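Local coordinates for protein-glutamine gamma-glutamyltransferase 2 (Pagrus major, PDB 1G0D) that probably forms calcium-dependent isopeptide cross-links between peptide-bound glutamine and lysine side chains, and attaches primary amines to protein glutamines, at residues 618-623 with 643-648; 389-394 with 454-459; 66-71 with 205-210; 230-235 with 272-277. All coordinates share one frame; numbering follows the deposited sequence.

Interaction 1. Residues 618-623 with 643-648; sequences GVFTLE and GKVSVK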
loop_
_atom_site.group_PDB
_atom_site.type_symbol
_atom_site.label_atom_id
_atom_site.label_comp_id
_atom_site.label_asym_id
_atom_site.label_seq_id
_atom_site.Cartn_x
_atom_site.Cartn_y
_atom_site.Cartn_z
ATOM N N GLY A 618 -23.945 13.656 6.128
ATOM C CA GLY A 618 -22.603 14.211 6.189
ATOM C C GLY A 618 -21.858 13.807 7.436
ATOM O O GLY A 618 -22.308 14.112 8.528
ATOM N N VAL A 619 -20.749 13.084 7.262
ATOM C CA VAL A 619 -19.873 12.630 8.358
ATOM C C VAL A 619 -18.447 13.041 8.041
ATOM O O VAL A 619 -17.975 12.805 6.918
ATOM C CB VAL A 619 -19.666 11.136 8.463
ATOM C CG1 VAL A 619 -19.849 10.724 9.857
ATOM C CG2 VAL A 619 -20.468 10.397 7.461
ATOM N N PHE A 620 -17.755 13.604 9.027
ATOM C CA PHE A 620 -16.362 13.971 8.862
ATOM C C PHE A 620 -15.669 12.935 9.754
ATOM O O PHE A 620 -16.175 12.631 10.837
ATOM C CB PHE A 620 -16.114 15.374 9.416
ATOM C CG PHE A 620 -16.574 16.484 8.519
ATOM C CD1 PHE A 620 -15.767 16.942 7.495
ATOM C CD2 PHE A 620 -17.819 17.066 8.695
ATOM C CE1 PHE A 620 -16.199 17.981 6.643
ATOM C CE2 PHE A 620 -18.263 18.097 7.860
ATOM C CZ PHE A 620 -17.454 18.550 6.835
ATOM N N THR A 621 -14.555 12.359 9.301
ATOM C CA THR A 621 -13.800 11.396 10.123
ATOM C C THR A 621 -12.397 11.944 10.205
ATOM O O THR A 621 -11.811 12.241 9.170
ATOM C CB THR A 621 -13.701 10.030 9.477
ATOM O OG1 THR A 621 -15.001 9.621 9.025
ATOM C CG2 THR A 621 -13.118 9.028 10.466
ATOM N N LEU A 622 -11.849 12.089 11.412
ATOM C CA LEU A 622 -10.508 12.660 11.557
ATOM C C LEU A 622 -9.510 11.717 12.209
ATOM O O LEU A 622 -9.853 10.983 13.125
ATOM C CB LEU A 622 -10.544 13.933 12.404
ATOM C CG LEU A 622 -11.455 15.155 12.279
ATOM C CD1 LEU A 622 -10.597 16.375 12.059
ATOM C CD2 LEU A 622 -12.425 15.010 11.177
ATOM N N GLU A 623 -8.266 11.731 11.740
ATOM C CA GLU A 623 -7.246 10.891 12.341
ATOM C C GLU A 623 -5.847 11.378 12.004
ATOM O O GLU A 623 -5.645 12.103 11.029
ATOM C CB GLU A 623 -7.402 9.463 11.873
ATOM C CG GLU A 623 -6.692 9.220 10.590
ATOM C CD GLU A 623 -6.558 7.759 10.297
ATOM O OE1 GLU A 623 -6.061 7.017 11.173
ATOM O OE2 GLU A 623 -6.966 7.351 9.190
ATOM N N GLY A 643 -24.039 25.146 -0.373
ATOM C CA GLY A 643 -23.851 25.723 0.947
ATOM C C GLY A 643 -22.555 25.315 1.630
ATOM O O GLY A 643 -22.069 24.204 1.427
ATOM N N LYS A 644 -21.988 26.205 2.442
ATOM C CA LYS A 644 -20.745 25.892 3.150
ATOM C C LYS A 644 -20.970 25.081 4.426
ATOM O O LYS A 644 -21.847 25.403 5.221
ATOM C CB LYS A 644 -19.972 27.169 3.511
ATOM C CG LYS A 644 -18.680 26.908 4.307
ATOM C CD LYS A 644 -17.964 28.192 4.706
ATOM C CE LYS A 644 -17.328 28.892 3.481
ATOM N NZ LYS A 644 -16.765 30.271 3.747
ATOM N N VAL A 645 -20.165 24.028 4.595
ATOM C CA VAL A 645 -20.207 23.132 5.752
ATOM C C VAL A 645 -19.043 23.466 6.637
ATOM O O VAL A 645 -17.967 23.800 6.151
ATOM C CB VAL A 645 -20.033 21.683 5.339
ATOM C CG1 VAL A 645 -20.728 20.788 6.314
ATOM C CG2 VAL A 645 -20.572 21.483 3.970
ATOM N N SER A 646 -19.232 23.380 7.941
ATOM C CA SER A 646 -18.128 23.708 8.834
ATOM C C SER A 646 -18.252 23.067 10.191
ATOM O O SER A 646 -19.189 23.382 10.918
ATOM C CB SER A 646 -18.031 25.224 9.034
ATOM O OG SER A 646 -18.314 25.928 7.828
ATOM N N VAL A 647 -17.312 22.170 10.521
ATOM C CA VAL A 647 -17.266 21.498 11.833
ATOM C C VAL A 647 -15.916 21.773 12.487
ATOM O O VAL A 647 -15.054 22.483 11.925
ATOM C CB VAL A 647 -17.338 19.969 11.761
ATOM C CG1 VAL A 647 -18.749 19.516 11.857
ATOM C CG2 VAL A 647 -16.660 19.468 10.501
ATOM N N LYS A 648 -15.747 21.195 13.678
ATOM C CA LYS A 648 -14.517 21.309 14.419
ATOM C C LYS A 648 -14.543 20.260 15.490
ATOM O O LYS A 648 -15.596 19.825 15.907
ATOM C CB LYS A 648 -14.373 22.692 15.021
ATOM C CG LYS A 648 -15.615 23.241 15.600
ATOM C CD LYS A 648 -15.652 22.970 17.066
ATOM C CE LYS A 648 -16.421 24.056 17.761
ATOM N NZ LYS A 648 -16.049 25.421 17.257
#
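The Phe620 ring takes Val647 CG2 over one face and Val645 CG1 at its edge, close to its plane. This is core packing of the C-terminal immunoglobulin-like domain: strand 619-624 belongs to one sheet of the sandwich and strand 644-651 to the other, and the phenylalanine bridges the space between them. Val647 CG2 sits 3.5 Å from the ring centroid and 22° off the normal, a CH-pi contact displaced toward the rim. The ring and Val647 come at each other from opposite directions, whereas Val645 slants in to the outer end of the ring. At Val645 the CG1 methyl lies anti to the backbone N (chi1 -152°) and ends 4.0 Å from Phe620 CE2. Phe665, from the strand beside 619-624, brings a second ring against Phe620 at about 50°, and Val605 on strand 601-608 touches both Phe620 and Val647. All the touching atoms across this contact are carbon. The Val647 methyl lies over the CD2-CE2 side of the face, with Phe620 CD2 and Val647 CG2 3.2 Å apart.

Interaction 2. Residues 389-394 with 454-459; sequences FVFAEV and KKAGRR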
loop_
_atom_site.group_PDB
_atom_site.type_symbol
_atom_site.label_atom_id
_atom_site.label_comp_id
_atom_site.label_asym_id
_atom_site.label_seq_id
_atom_site.Cartn_x
_atom_site.Cartn_y
_atom_site.Cartn_z
ATOM N N PHE A 389 3.549 -12.903 -13.549
ATOM C CA PHE A 389 2.404 -12.074 -13.271
ATOM C C PHE A 389 2.779 -10.664 -13.041
ATOM O O PHE A 389 2.067 -9.770 -13.493
ATOM C CB PHE A 389 1.647 -12.578 -12.066
ATOM C CG PHE A 389 0.799 -13.729 -12.387
ATOM C CD1 PHE A 389 1.330 -15.022 -12.369
ATOM C CD2 PHE A 389 -0.492 -13.535 -12.847
ATOM C CE1 PHE A 389 0.586 -16.096 -12.822
ATOM C CE2 PHE A 389 -1.240 -14.616 -13.298
ATOM C CZ PHE A 389 -0.698 -15.891 -13.286
ATOM N N VAL A 390 3.890 -10.449 -12.337
ATOM C CA VAL A 390 4.345 -9.094 -12.054
ATOM C C VAL A 390 4.988 -8.445 -13.279
ATOM O O VAL A 390 4.927 -7.243 -13.449
ATOM C CB VAL A 390 5.332 -9.065 -10.891
ATOM C CG1 VAL A 390 5.863 -7.609 -10.707
ATOM C CG2 VAL A 390 4.643 -9.620 -9.625
ATOM N N PHE A 391 5.578 -9.249 -14.148
ATOM C CA PHE A 391 6.163 -8.715 -15.368
ATOM C C PHE A 391 4.998 -8.311 -16.318
ATOM O O PHE A 391 5.104 -7.337 -17.063
ATOM C CB PHE A 391 7.053 -9.793 -16.010
ATOM C CG PHE A 391 7.749 -9.349 -17.271
ATOM C CD1 PHE A 391 7.113 -9.428 -18.507
ATOM C CD2 PHE A 391 9.038 -8.854 -17.231
ATOM C CE1 PHE A 391 7.753 -9.022 -19.670
ATOM C CE2 PHE A 391 9.683 -8.445 -18.400
ATOM C CZ PHE A 391 9.039 -8.527 -19.610
ATOM N N ALA A 392 3.877 -9.041 -16.281
ATOM C CA ALA A 392 2.728 -8.747 -17.159
ATOM C C ALA A 392 2.066 -7.462 -16.778
ATOM O O ALA A 392 1.678 -6.657 -17.614
ATOM C CB ALA A 392 1.702 -9.858 -17.092
ATOM N N GLU A 393 1.920 -7.293 -15.481
ATOM C CA GLU A 393 1.295 -6.119 -14.898
ATOM C C GLU A 393 1.805 -4.800 -15.482
ATOM O O GLU A 393 1.073 -3.835 -15.694
ATOM C CB GLU A 393 1.572 -6.159 -13.390
ATOM C CG GLU A 393 1.189 -4.924 -12.633
ATOM C CD GLU A 393 -0.280 -4.892 -12.352
ATOM O OE1 GLU A 393 -0.868 -3.802 -12.523
ATOM O OE2 GLU A 393 -0.843 -5.957 -11.966
ATOM N N VAL A 394 3.087 -4.809 -15.762
ATOM C CA VAL A 394 3.821 -3.660 -16.214
ATOM C C VAL A 394 4.249 -3.752 -17.710
ATOM O O VAL A 394 4.649 -2.750 -18.299
ATOM C CB VAL A 394 5.006 -3.563 -15.169
ATOM C CG1 VAL A 394 6.306 -3.909 -15.780
ATOM C CG2 VAL A 394 5.009 -2.272 -14.493
ATOM N N LYS A 454 12.155 -9.911 -25.779
ATOM C CA LYS A 454 12.461 -11.076 -26.585
ATOM C C LYS A 454 12.699 -12.243 -25.639
ATOM O O LYS A 454 12.092 -13.296 -25.754
ATOM C CB LYS A 454 13.696 -10.808 -27.457
ATOM C CG LYS A 454 13.426 -9.982 -28.746
ATOM C CD LYS A 454 14.577 -10.148 -29.799
ATOM C CE LYS A 454 15.671 -9.014 -29.755
ATOM N NZ LYS A 454 16.872 -9.204 -28.825
ATOM N N LYS A 455 13.578 -12.045 -24.686
ATOM C CA LYS A 455 13.873 -13.075 -23.703
ATOM C C LYS A 455 12.635 -13.569 -22.909
ATOM O O LYS A 455 12.412 -14.758 -22.742
ATOM C CB LYS A 455 14.928 -12.494 -22.756
ATOM C CG LYS A 455 15.191 -13.249 -21.467
ATOM C CD LYS A 455 16.229 -12.495 -20.653
ATOM C CE LYS A 455 16.688 -13.248 -19.411
ATOM N NZ LYS A 455 17.135 -12.221 -18.406
ATOM N N ALA A 456 11.813 -12.639 -22.445
ATOM C CA ALA A 456 10.677 -12.991 -21.616
ATOM C C ALA A 456 9.407 -13.425 -22.328
ATOM O O ALA A 456 8.455 -13.923 -21.686
ATOM C CB ALA A 456 10.380 -11.834 -20.690
ATOM N N GLY A 457 9.377 -13.218 -23.639
ATOM C CA GLY A 457 8.197 -13.591 -24.398
ATOM C C GLY A 457 7.173 -12.482 -24.610
ATOM O O GLY A 457 6.000 -12.777 -24.865
ATOM N N ARG A 458 7.578 -11.215 -24.491
ATOM C CA ARG A 458 6.655 -10.098 -24.714
ATOM C C ARG A 458 6.715 -9.891 -26.206
ATOM O O ARG A 458 7.817 -9.681 -26.725
ATOM C CB ARG A 458 7.175 -8.839 -24.035
ATOM C CG ARG A 458 6.143 -8.071 -23.277
ATOM C CD ARG A 458 4.895 -7.885 -24.075
ATOM N NE ARG A 458 5.131 -7.181 -25.321
ATOM C CZ ARG A 458 5.002 -5.868 -25.475
ATOM N NH1 ARG A 458 5.239 -5.326 -26.653
ATOM N NH2 ARG A 458 4.646 -5.091 -24.464
ATOM N N ARG A 459 5.581 -9.955 -26.911
ATOM C CA ARG A 459 5.635 -9.768 -28.368
ATOM C C ARG A 459 6.239 -8.408 -28.631
ATOM O O ARG A 459 5.973 -7.456 -27.907
ATOM C CB ARG A 459 4.248 -9.922 -29.045
ATOM C CG ARG A 459 3.098 -9.105 -28.455
ATOM C CD ARG A 459 1.832 -9.264 -29.289
ATOM N NE ARG A 459 0.657 -8.683 -28.641
ATOM C CZ ARG A 459 -0.598 -9.052 -28.897
ATOM N NH1 ARG A 459 -0.844 -10.007 -29.790
ATOM N NH2 ARG A 459 -1.613 -8.459 -28.272
#
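Phe391 is the residue of helix 387-395 that reaches across to the end of helix 447-456. Its CG lies anti to the backbone N (chi1 -179°), which carries the ring toward the other segment. Ala456 CB is over one face, 4.2 Å from the ring centroid and 28° off the normal, a CH-pi contact whose closest pair is Phe391 CZ and Ala456 CB at 3.7 Å. At the ring edge, Arg458 CG comes within 4.1 Å of Phe391 CE1. Val452, Tyr453, Leu381 and Ile376 add further apolar contacts to the same ring.

Farther on, Glu393 turns to another side of the helix, where its carboxylate bonds to His300 and its side chain touches the active-site residue His332. Val394 O accepts a hydrogen bond from Lys441 NZ. The two helices flank the probable calcium site of the transglutaminase catalytic domain, with Asn395, at the end of the first helix, and Asp397 as probable ligands, as in related enzymes.

On the opposing segment, Gly457 leaves the helix with positive phi and the chain turns; Arg458, next along, crosses the ring edge at about a right angle. Bent at chi2 and chi3, Arg458 leads its guanidinium away from the phenylalanine, with the two planes 78° apart. Its NE (2.7 Å) and NH1 (2.6 Å) both donate to Arg459 O, which lies in the guanidinium plane, while NH2 reaches Asn395 O; together these fix the group's rotation. Arg459 NE forms a salt bridge with Asp397 OD2.

Interaction 3. Residues 66-71 with 205-210; sequences DEVVIK and DIEHRS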
loop_
_atom_site.group_PDB
_atom_site.type_symbol
_atom_site.label_atom_id
_atom_site.label_comp_id
_atom_site.label_asym_id
_atom_site.label_seq_id
_atom_site.Cartn_x
_atom_site.Cartn_y
_atom_site.Cartn_z
ATOM N N ASP A 66 5.626 -22.876 23.990
ATOM C CA ASP A 66 7.053 -23.137 23.920
ATOM C C ASP A 66 7.475 -23.871 22.663
ATOM O O ASP A 66 8.393 -24.673 22.679
ATOM C CB ASP A 66 7.506 -23.928 25.124
ATOM C CG ASP A 66 7.804 -23.047 26.290
ATOM O OD1 ASP A 66 6.987 -22.128 26.557
ATOM O OD2 ASP A 66 8.854 -23.274 26.927
ATOM N N GLU A 67 6.799 -23.583 21.564
ATOM C CA GLU A 67 7.130 -24.190 20.293
ATOM C C GLU A 67 8.671 -24.086 20.105
ATOM O O GLU A 67 9.308 -24.943 19.472
ATOM C CB GLU A 67 6.373 -23.447 19.170
ATOM C CG GLU A 67 4.896 -23.824 19.018
ATOM C CD GLU A 67 3.944 -22.852 19.716
ATOM O OE1 GLU A 67 2.945 -22.413 19.102
ATOM O OE2 GLU A 67 4.184 -22.521 20.891
ATOM N N VAL A 68 9.286 -23.036 20.633
ATOM C CA VAL A 68 10.732 -22.930 20.500
ATOM C C VAL A 68 11.427 -22.396 21.768
ATOM O O VAL A 68 10.984 -21.443 22.392
ATOM C CB VAL A 68 11.100 -22.085 19.243
ATOM C CG1 VAL A 68 12.586 -21.847 19.179
ATOM C CG2 VAL A 68 10.666 -22.851 17.984
ATOM N N VAL A 69 12.490 -23.070 22.185
ATOM C CA VAL A 69 13.247 -22.650 23.353
ATOM C C VAL A 69 14.765 -22.566 23.092
ATOM O O VAL A 69 15.414 -23.522 22.678
ATOM C CB VAL A 69 12.955 -23.608 24.536
ATOM C CG1 VAL A 69 13.815 -23.219 25.772
ATOM C CG2 VAL A 69 11.452 -23.554 24.819
ATOM N N ILE A 70 15.326 -21.394 23.385
ATOM C CA ILE A 70 16.719 -21.162 23.139
ATOM C C ILE A 70 17.474 -20.984 24.429
ATOM O O ILE A 70 17.094 -20.161 25.253
ATOM C CB ILE A 70 16.865 -19.882 22.299
ATOM C CG1 ILE A 70 16.036 -20.026 21.029
ATOM C CG2 ILE A 70 18.304 -19.628 21.947
ATOM C CD1 ILE A 70 15.813 -18.735 20.271
ATOM N N LYS A 71 18.537 -21.756 24.605
ATOM C CA LYS A 71 19.382 -21.608 25.790
ATOM C C LYS A 71 20.481 -20.664 25.350
ATOM O O LYS A 71 21.288 -21.023 24.508
ATOM C CB LYS A 71 19.988 -22.949 26.216
ATOM C CG LYS A 71 18.950 -23.892 26.838
ATOM C CD LYS A 71 19.480 -25.310 27.127
ATOM C CE LYS A 71 18.907 -26.391 26.182
ATOM N NZ LYS A 71 17.412 -26.349 26.037
ATOM N N ASP A 205 6.216 -22.794 11.834
ATOM C CA ASP A 205 5.946 -21.415 11.448
ATOM C C ASP A 205 6.824 -20.457 12.255
ATOM O O ASP A 205 7.366 -19.506 11.703
ATOM C CB ASP A 205 4.484 -21.054 11.692
ATOM C CG ASP A 205 4.216 -19.559 11.555
ATOM O OD1 ASP A 205 4.424 -19.010 10.444
ATOM O OD2 ASP A 205 3.792 -18.921 12.550
ATOM N N ILE A 206 6.960 -20.691 13.562
ATOM C CA ILE A 206 7.788 -19.803 14.370
ATOM C C ILE A 206 9.235 -19.855 13.889
ATOM O O ILE A 206 9.935 -18.832 13.773
ATOM C CB ILE A 206 7.704 -20.167 15.883
ATOM C CG1 ILE A 206 6.376 -19.665 16.450
ATOM C CG2 ILE A 206 8.809 -19.483 16.682
ATOM C CD1 ILE A 206 6.151 -19.996 17.918
ATOM N N GLU A 207 9.681 -21.055 13.572
ATOM C CA GLU A 207 11.042 -21.206 13.129
ATOM C C GLU A 207 11.300 -20.478 11.812
ATOM O O GLU A 207 12.428 -20.127 11.505
ATOM C CB GLU A 207 11.354 -22.699 13.036
ATOM C CG GLU A 207 11.025 -23.439 14.350
ATOM C CD GLU A 207 11.555 -24.860 14.406
ATOM O OE1 GLU A 207 11.191 -25.671 13.531
ATOM O OE2 GLU A 207 12.327 -25.167 15.340
ATOM N N HIS A 208 10.248 -20.209 11.048
ATOM C CA HIS A 208 10.403 -19.539 9.759
ATOM C C HIS A 208 10.281 -18.029 9.851
ATOM O O HIS A 208 10.489 -17.319 8.859
ATOM C CB HIS A 208 9.333 -20.044 8.803
ATOM C CG HIS A 208 9.634 -21.379 8.216
ATOM N ND1 HIS A 208 9.682 -22.534 8.968
ATOM C CD2 HIS A 208 9.970 -21.740 6.958
ATOM C CE1 HIS A 208 10.035 -23.546 8.200
ATOM N NE2 HIS A 208 10.215 -23.091 6.974
ATOM N N ARG A 209 9.913 -17.542 11.034
ATOM C CA ARG A 209 9.733 -16.126 11.248
ATOM C C ARG A 209 11.025 -15.287 11.260
ATOM O O ARG A 209 10.995 -14.075 11.458
ATOM C CB ARG A 209 8.948 -15.932 12.538
ATOM C CG ARG A 209 7.484 -16.230 12.370
ATOM C CD ARG A 209 6.664 -15.590 13.489
ATOM N NE ARG A 209 5.303 -16.137 13.468
ATOM C CZ ARG A 209 4.363 -15.916 14.382
ATOM N NH1 ARG A 209 4.593 -15.149 15.429
ATOM N NH2 ARG A 209 3.183 -16.478 14.242
ATOM N N SER A 210 12.160 -15.921 11.036
ATOM C CA SER A 210 13.417 -15.197 11.006
ATOM C C SER A 210 13.742 -14.743 9.587
ATOM O O SER A 210 14.710 -14.038 9.328
ATOM C CB SER A 210 14.504 -16.128 11.438
ATOM O OG SER A 210 14.822 -16.933 10.327
#
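Beside Ile206, which packs against Glu67 and Val68, Asp205 OD2 is held by Arg209: NH2 makes a salt bridge to it at 3.0 Å and NE adds a weak hydrogen bond. The same NH2 also pairs with Asp193, and Asp205 OD1 bonds to Tyr214 OH, so salt bridges and a hydrogen bond hold the end of helix 202-208, set apart from the apolar contact. Across to strand 68-72 the closest contacts are between carbon atoms, methyls and the methylenes of two glutamates. Ile206 CD1 presses on Glu67 CB at 3.7 Å, the two side chains crossing at about a right angle, and Ile206 CG2 meets Val68 CG2 at 4.1 Å. Glu207 CG, anti to its carbonyl carbon (chi1 -53°), brings an extended chain obliquely past Val68, where CG lies 3.7 Å from Val68 CG2. Glu67 and Val68 both face Leu62 in a classic beta bulge, which lets two consecutive residues turn toward the helix from the edge strand of the N-terminal domain's sheet. With Glu67 paired to Arg65 and Asp205 to Arg209, the junction probably owes its hold mainly to buried carbon, with no polar bond across it.

Interaction 4. Residues 230-235 with 272-277; sequences GVLTGR and CWVFAA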
loop_
_atom_site.group_PDB
_atom_site.type_symbol
_atom_site.label_atom_id
_atom_site.label_comp_id
_atom_site.label_asym_id
_atom_site.label_seq_id
_atom_site.Cartn_x
_atom_site.Cartn_y
_atom_site.Cartn_z
ATOM N N GLY A 230 -8.367 -13.424 6.765
ATOM C CA GLY A 230 -7.634 -12.332 6.146
ATOM C C GLY A 230 -7.949 -11.053 6.847
ATOM O O GLY A 230 -8.845 -11.026 7.672
ATOM N N VAL A 231 -7.244 -9.979 6.527
ATOM C CA VAL A 231 -7.528 -8.737 7.218
ATOM C C VAL A 231 -8.659 -7.950 6.600
ATOM O O VAL A 231 -9.439 -7.312 7.323
ATOM C CB VAL A 231 -6.279 -7.853 7.282
ATOM C CG1 VAL A 231 -6.605 -6.390 7.840
ATOM C CG2 VAL A 231 -5.292 -8.564 8.117
ATOM N N LEU A 232 -8.753 -7.982 5.272
ATOM C CA LEU A 232 -9.793 -7.239 4.575
ATOM C C LEU A 232 -10.550 -8.084 3.575
ATOM O O LEU A 232 -10.035 -9.051 3.017
ATOM C CB LEU A 232 -9.186 -6.078 3.806
ATOM C CG LEU A 232 -8.760 -4.816 4.546
ATOM C CD1 LEU A 232 -7.708 -4.089 3.723
ATOM C CD2 LEU A 232 -9.982 -3.934 4.799
ATOM N N THR A 233 -11.784 -7.671 3.332
ATOM C CA THR A 233 -12.642 -8.317 2.370
ATOM C C THR A 233 -12.618 -7.375 1.159
ATOM O O THR A 233 -12.773 -6.157 1.306
ATOM C CB THR A 233 -14.076 -8.441 2.954
ATOM O OG1 THR A 233 -14.103 -9.504 3.912
ATOM C CG2 THR A 233 -15.081 -8.740 1.880
ATOM N N GLY A 234 -12.400 -7.912 -0.036
ATOM C CA GLY A 234 -12.390 -7.037 -1.191
ATOM C C GLY A 234 -13.766 -6.903 -1.819
ATOM O O GLY A 234 -14.521 -7.873 -1.890
ATOM N N ARG A 235 -14.108 -5.690 -2.248
ATOM C CA ARG A 235 -15.370 -5.432 -2.926
ATOM C C ARG A 235 -14.991 -4.450 -4.026
ATOM O O ARG A 235 -14.690 -3.285 -3.753
ATOM C CB ARG A 235 -16.376 -4.765 -2.017
ATOM C CG ARG A 235 -17.727 -4.510 -2.692
ATOM C CD ARG A 235 -18.598 -5.731 -2.486
ATOM N NE ARG A 235 -19.966 -5.373 -2.161
ATOM C CZ ARG A 235 -20.789 -6.150 -1.463
ATOM N NH1 ARG A 235 -22.017 -5.739 -1.218
ATOM N NH2 ARG A 235 -20.388 -7.333 -1.009
ATOM N N CYS A 272 -7.457 -2.511 -4.057
ATOM C CA CYS A 272 -6.003 -2.589 -4.160
ATOM C C CYS A 272 -5.119 -1.619 -3.384
ATOM O O CYS A 272 -4.227 -2.089 -2.679
ATOM C CB CYS A 272 -5.551 -2.688 -5.617
ATOM S SG CYS A 272 -5.523 -1.204 -6.515
ATOM N N TRP A 273 -5.331 -0.310 -3.448
ATOM C CA TRP A 273 -4.461 0.597 -2.666
ATOM C C TRP A 273 -4.665 0.510 -1.126
ATOM O O TRP A 273 -3.764 0.873 -0.366
ATOM C CB TRP A 273 -4.592 2.062 -3.134
ATOM C CG TRP A 273 -5.821 2.660 -2.648
ATOM C CD1 TRP A 273 -6.007 3.311 -1.464
ATOM C CD2 TRP A 273 -7.110 2.538 -3.249
ATOM N NE1 TRP A 273 -7.334 3.589 -1.283
ATOM C CE2 TRP A 273 -8.038 3.123 -2.368
ATOM C CE3 TRP A 273 -7.574 1.984 -4.448
ATOM C CZ2 TRP A 273 -9.409 3.170 -2.649
ATOM C CZ3 TRP A 273 -8.919 2.030 -4.725
ATOM C CH2 TRP A 273 -9.823 2.617 -3.831
ATOM N N VAL A 274 -5.829 0.052 -0.655
ATOM C CA VAL A 274 -6.060 -0.113 0.790
ATOM C C VAL A 274 -5.332 -1.369 1.346
ATOM O O VAL A 274 -4.956 -1.407 2.527
ATOM C CB VAL A 274 -7.556 -0.278 1.106
ATOM C CG1 VAL A 274 -7.737 -0.442 2.574
ATOM C CG2 VAL A 274 -8.302 0.904 0.684
ATOM N N PHE A 275 -5.145 -2.384 0.489
ATOM C CA PHE A 275 -4.450 -3.639 0.824
ATOM C C PHE A 275 -2.968 -3.303 0.909
ATOM O O PHE A 275 -2.270 -3.773 1.785
ATOM C CB PHE A 275 -4.538 -4.687 -0.301
ATOM C CG PHE A 275 -5.903 -5.211 -0.571
ATOM C CD1 PHE A 275 -6.903 -5.143 0.392
ATOM C CD2 PHE A 275 -6.219 -5.675 -1.857
ATOM C CE1 PHE A 275 -8.202 -5.502 0.081
ATOM C CE2 PHE A 275 -7.522 -6.044 -2.199
ATOM C CZ PHE A 275 -8.517 -5.955 -1.231
ATOM N N ALA A 276 -2.481 -2.532 -0.060
ATOM C CA ALA A 276 -1.078 -2.160 -0.100
ATOM C C ALA A 276 -0.712 -1.307 1.123
ATOM O O ALA A 276 0.270 -1.617 1.811
ATOM C CB ALA A 276 -0.785 -1.426 -1.377
ATOM N N ALA A 277 -1.494 -0.258 1.403
ATOM C CA ALA A 277 -1.263 0.604 2.562
ATOM C C ALA A 277 -1.274 -0.208 3.832
ATOM O O ALA A 277 -0.404 -0.031 4.641
ATOM C CB ALA A 277 -2.300 1.611 2.660
#
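Leu232 and Phe275, with Val274 beside them, carry this contact in the papain-like catalytic core, where a short strand, 232-234, runs along the start of the helix that begins at the nucleophile Cys272. Strand and helix are nearly antiparallel, 160° between their directions, with axes 9.9 Å apart at closest. Leu232, with CG anti to its carbonyl carbon (chi1 -77°), points its CD1 methyl into the angle between the two helix residues. CD1 lies at the edge of the Phe275 ring, in its plane, 3.6 Å from Phe275 CD1, and 3.8 Å from Val274 CG1. Leu232 thus meets the phenylalanine obliquely and the valine at about a right angle; farther back, its CB also comes near Phe275 CE1. Ile255 of helix 253-261 packs on both Leu232 and Val274, closing the apolar cluster from another helix.

Phe275 leaves its helix off to one side, but its ring bends back to the strand and lies about 6 Å from the side chain of Asp355 and about 7 Å from that of His332. This places it close behind the catalytic triad, probably in its second shell, roughly one turn along the helix from Cys272. The ring's far end uses the bare backbone of Gly234: with no side chain in the way, Phe275 CZ approaches Gly234 CA to 4.0 Å.

In the fold
Taken from the N terminus, interaction 3 comes first and closes the longest loop, 133 residues, fastening the edge strand 68-72 of the N-terminal sheet to helix 202-208. Interaction 4 follows with a loop of 36 residues inside the catalytic core, tying strand 232-234 to the helix of the nucleophile. Interaction 2 joins helix 387-395 to the end of helix 447-456 over 59 residues, with its nearest atoms about 8 Å from interaction 4. Interaction 1, across just 19 residues, links the two sheets of the C-terminal immunoglobulin-like domain. The four loops run in series, neither nesting nor crossing, and interactions 1 and 2 lie on opposite sides of the chain's centre.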